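Local coordinates for protein succinylglutamate desuccinylase (Chromobacterium violaceum, PDB 1YW4) that probably hydrolyses N-succinylglutamate to succinate and glutamate, the last step of the arginine succinyltransferase pathway, as a zinc-dependent enzyme, at residues 147-152 with 210-215. Sequence-based numbering, arbitrary orientation.
Sequences DLHTAI and AFTLEL. With ZN (zinc ion), chain C.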
ATOM      1  N   ASP A 147      -6.792 -17.170  17.753  1.00 10.33           N
ATOM      2  CA  ASP A 147      -6.616 -16.652  19.093  1.00 11.53           C
ATOM      3  C   ASP A 147      -7.778 -15.665  19.224  1.00 10.33           C
ATOM      4  O   ASP A 147      -7.808 -14.626  18.566  1.00 12.96           O
ATOM      5  CB  ASP A 147      -5.254 -15.967  19.214  1.00 10.71           C
ATOM      6  CG  ASP A 147      -4.979 -15.490  20.616  1.00 13.34           C
ATOM      7  OD1 ASP A 147      -5.507 -16.131  21.559  1.00 11.59           O
ATOM      8  OD2 ASP A 147      -4.243 -14.489  20.771  1.00 10.59           O
ATOM      9  N   LEU A 148      -8.741 -16.031  20.065  1.00 10.56           N
ATOM     10  CA  LEU A 148      -9.968 -15.268  20.283  1.00 10.57           C
ATOM     11  C   LEU A 148      -9.898 -14.182  21.357  1.00  9.89           C
ATOM     12  O   LEU A 148      -9.571 -14.460  22.502  1.00  9.68           O
ATOM     13  CB  LEU A 148     -11.094 -16.249  20.618  1.00  9.97           C
ATOM     14  CG  LEU A 148     -11.091 -17.535  19.784  1.00 10.69           C
ATOM     15  CD1 LEU A 148     -12.309 -18.410  20.124  1.00 11.82           C
ATOM     16  CD2 LEU A 148     -11.113 -17.159  18.307  1.00 13.68           C
ATOM     17  N   HIS A 149     -10.251 -12.955  20.974  1.00  9.00           N
ATOM     18  CA  HIS A 149     -10.212 -11.809  21.871  1.00 11.76           C
ATOM     19  C   HIS A 149     -11.472 -10.946  21.779  1.00 11.81           C
ATOM     20  O   HIS A 149     -12.271 -11.083  20.849  1.00 11.64           O
ATOM     21  CB  HIS A 149      -9.015 -10.909  21.513  1.00 10.48           C
ATOM     22  CG  HIS A 149      -7.676 -11.542  21.740  1.00 11.59           C
ATOM     23  ND1 HIS A 149      -6.819 -11.130  22.737  1.00 13.22           N
ATOM     24  CD2 HIS A 149      -7.033 -12.536  21.082  1.00 10.69           C
ATOM     25  CE1 HIS A 149      -5.706 -11.838  22.685  1.00 12.25           C
ATOM     26  NE2 HIS A 149      -5.810 -12.699  21.689  1.00 14.27           N
ATOM     27  N   THR A 150     -11.653 -10.079  22.770  1.00 13.98           N
ATOM     28  CA  THR A 150     -12.730  -9.086  22.775  1.00 14.68           C
ATOM     29  C   THR A 150     -12.017  -7.853  23.328  1.00 16.60           C
ATOM     30  O   THR A 150     -10.867  -7.949  23.764  1.00 16.59           O
ATOM     31  CB  THR A 150     -13.979  -9.469  23.640  1.00 14.77           C
ATOM     32  OG1 THR A 150     -13.579  -9.963  24.922  1.00 13.38           O
ATOM     33  CG2 THR A 150     -14.839 -10.512  22.909  1.00 14.04           C
ATOM     34  N   ALA A 151     -12.666  -6.694  23.298  1.00 17.59           N
ATOM     35  CA  ALA A 151     -12.007  -5.478  23.765  1.00 15.92           C
ATOM     36  C   ALA A 151     -12.958  -4.466  24.384  1.00 16.17           C
ATOM     37  O   ALA A 151     -14.152  -4.501  24.129  1.00 13.57           O
ATOM     38  CB  ALA A 151     -11.250  -4.820  22.592  1.00 17.46           C
ATOM     39  N   ILE A 152     -12.414  -3.570  25.208  1.00 18.75           N
ATOM     40  CA  ILE A 152     -13.208  -2.533  25.860  1.00 19.39           C
ATOM     41  C   ILE A 152     -13.517  -1.421  24.857  1.00 18.89           C
ATOM     42  O   ILE A 152     -14.662  -0.996  24.735  1.00 18.99           O
ATOM     43  CB  ILE A 152     -12.457  -1.906  27.062  1.00 21.65           C
ATOM     44  CG1 ILE A 152     -12.322  -2.918  28.204  1.00 24.10           C
ATOM     45  CG2 ILE A 152     -13.198  -0.659  27.552  1.00 24.28           C
ATOM     46  CD1 ILE A 152     -11.308  -4.013  27.953  1.00 27.89           C
ATOM     47  N   ALA A 210      -2.412 -18.722  11.344  1.00 16.70           N
ATOM     48  CA  ALA A 210      -2.871 -18.192  12.619  1.00 15.77           C
ATOM     49  C   ALA A 210      -3.399 -16.766  12.532  1.00 15.99           C
ATOM     50  O   ALA A 210      -2.882 -15.945  11.775  1.00 15.68           O
ATOM     51  CB  ALA A 210      -1.728 -18.270  13.621  1.00 15.77           C
ATOM     52  N   PHE A 211      -4.428 -16.477  13.319  1.00 15.16           N
ATOM     53  CA  PHE A 211      -5.007 -15.146  13.330  1.00 15.41           C
ATOM     54  C   PHE A 211      -5.441 -14.742  14.740  1.00 14.03           C
ATOM     55  O   PHE A 211      -5.762 -15.589  15.568  1.00 11.47           O
ATOM     56  CB  PHE A 211      -6.241 -15.083  12.411  1.00 18.12           C
ATOM     57  CG  PHE A 211      -6.036 -15.714  11.056  1.00 20.18           C
ATOM     58  CD1 PHE A 211      -6.199 -17.082  10.880  1.00 20.91           C
ATOM     59  CD2 PHE A 211      -5.660 -14.942   9.963  1.00 22.56           C
ATOM     60  CE1 PHE A 211      -5.989 -17.679   9.635  1.00 20.36           C
ATOM     61  CE2 PHE A 211      -5.446 -15.531   8.710  1.00 24.02           C
ATOM     62  CZ  PHE A 211      -5.613 -16.903   8.553  1.00 23.12           C
ATOM     63  N   THR A 212      -5.423 -13.442  15.009  1.00 14.61           N
ATOM     64  CA  THR A 212      -5.902 -12.923  16.283  1.00 14.89           C
ATOM     65  C   THR A 212      -7.289 -12.422  15.867  1.00 15.43           C
ATOM     66  O   THR A 212      -7.405 -11.664  14.895  1.00 15.38           O
ATOM     67  CB  THR A 212      -5.067 -11.712  16.783  1.00 15.66           C
ATOM     68  OG1 THR A 212      -3.724 -12.122  17.065  1.00 17.40           O
ATOM     69  CG2 THR A 212      -5.688 -11.125  18.041  1.00 14.07           C
ATOM     70  N   LEU A 213      -8.336 -12.866  16.560  1.00 14.33           N
ATOM     71  CA  LEU A 213      -9.700 -12.444  16.237  1.00 15.07           C
ATOM     72  C   LEU A 213     -10.316 -11.567  17.321  1.00 14.05           C
ATOM     73  O   LEU A 213     -10.477 -12.000  18.451  1.00 14.69           O
ATOM     74  CB  LEU A 213     -10.619 -13.657  16.019  1.00 15.66           C
ATOM     75  CG  LEU A 213     -10.214 -14.691  14.959  1.00 16.97           C
ATOM     76  CD1 LEU A 213     -11.312 -15.743  14.795  1.00 14.50           C
ATOM     77  CD2 LEU A 213      -9.941 -13.995  13.655  1.00 14.74           C
ATOM     78  N   GLU A 214     -10.635 -10.325  16.970  1.00 16.30           N
ATOM     79  CA  GLU A 214     -11.282  -9.390  17.891  1.00 15.57           C
ATOM     80  C   GLU A 214     -12.751  -9.551  17.534  1.00 14.78           C
ATOM     81  O   GLU A 214     -13.213  -9.000  16.538  1.00 16.42           O
ATOM     82  CB  GLU A 214     -10.816  -7.959  17.614  1.00 17.40           C
ATOM     83  CG  GLU A 214      -9.398  -7.649  18.076  1.00 19.65           C
ATOM     84  CD  GLU A 214      -9.265  -7.650  19.594  1.00 22.63           C
ATOM     85  OE1 GLU A 214     -10.244  -7.297  20.277  1.00 22.70           O
ATOM     86  OE2 GLU A 214      -8.177  -7.987  20.099  1.00 22.25           O
ATOM     87  N   LEU A 215     -13.473 -10.320  18.346  1.00 15.93           N
ATOM     88  CA  LEU A 215     -14.877 -10.634  18.102  1.00 16.49           C
ATOM     89  C   LEU A 215     -15.919  -9.682  18.681  1.00 17.00           C
ATOM     90  O   LEU A 215     -17.102  -9.843  18.406  1.00 18.14           O
ATOM     91  CB  LEU A 215     -15.143 -12.058  18.599  1.00 17.25           C
ATOM     92  CG  LEU A 215     -14.215 -13.092  17.960  1.00 18.35           C
ATOM     93  CD1 LEU A 215     -14.297 -14.432  18.697  1.00 19.89           C
ATOM     94  CD2 LEU A 215     -14.601 -13.237  16.501  1.00 20.06           C
TER
HETATM   95 ZN    ZN C 501      -7.263  -9.195  23.958  1.00 28.91          ZN
HETATM   96  O   HOH W   1      -2.517 -13.460  19.142  1.00  9.78           O
HETATM   97  O   HOH W   2      -8.342  -7.479  22.810  1.00 15.54           O
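His149 and Glu214 meet beside the zinc ion: His149 ND1 binds the metal at 2.3 Å, and water 2, another ligand, donates to Glu214 OE2 (2.8 Å) and to Thr150 O. His56 and Glu59 complete the protein ligands. Glutamate suits its place because its chain, bent at chi2 (-68°), turns the carboxylate back against the root of the His149 side chain, OE2 3.4 Å from His149 CB, its plane oblique to the ring, with OE1 against the methyl of Ala151. Histidine offers a nitrogen on each side of the ring. While ND1 holds the metal, NE2 donates to Asp147 OD2 at 2.5 Å, in the ring plane but from above the carboxylate plane. This second-shell bond fixes the ring's rotation and would probably make the imidazole a stronger ligand. Asp147 is itself anchored: OD1 bonds Ser52, and water 1 links OD2 to Thr212 OG1, which also bonds Ser199. The other branch of Thr212 is apolar, and CG2 packs on His149 CD2 at 3.6 Å.

Beneath these groups the strands run parallel, their axes 35° apart. Four backbone bonds tie them in register, from Asp147 N to Phe211 O (2.9 Å) through Leu213 N to Asp147 O and His149 N to Leu213 O, ending at Leu215 N to His149 O. On the opposite face from His149, Leu148 CD2 meets Leu213 CD1 at 3.8 Å; helix 61-75 covers Leu148, and helix 174-181 touches Leu213. Neighbouring parallel strands that bring a metal-binding histidine beside the predicted active-site glutamate are characteristic of the zinc-carboxypeptidase-like catalytic domain of the AspA/AstE family.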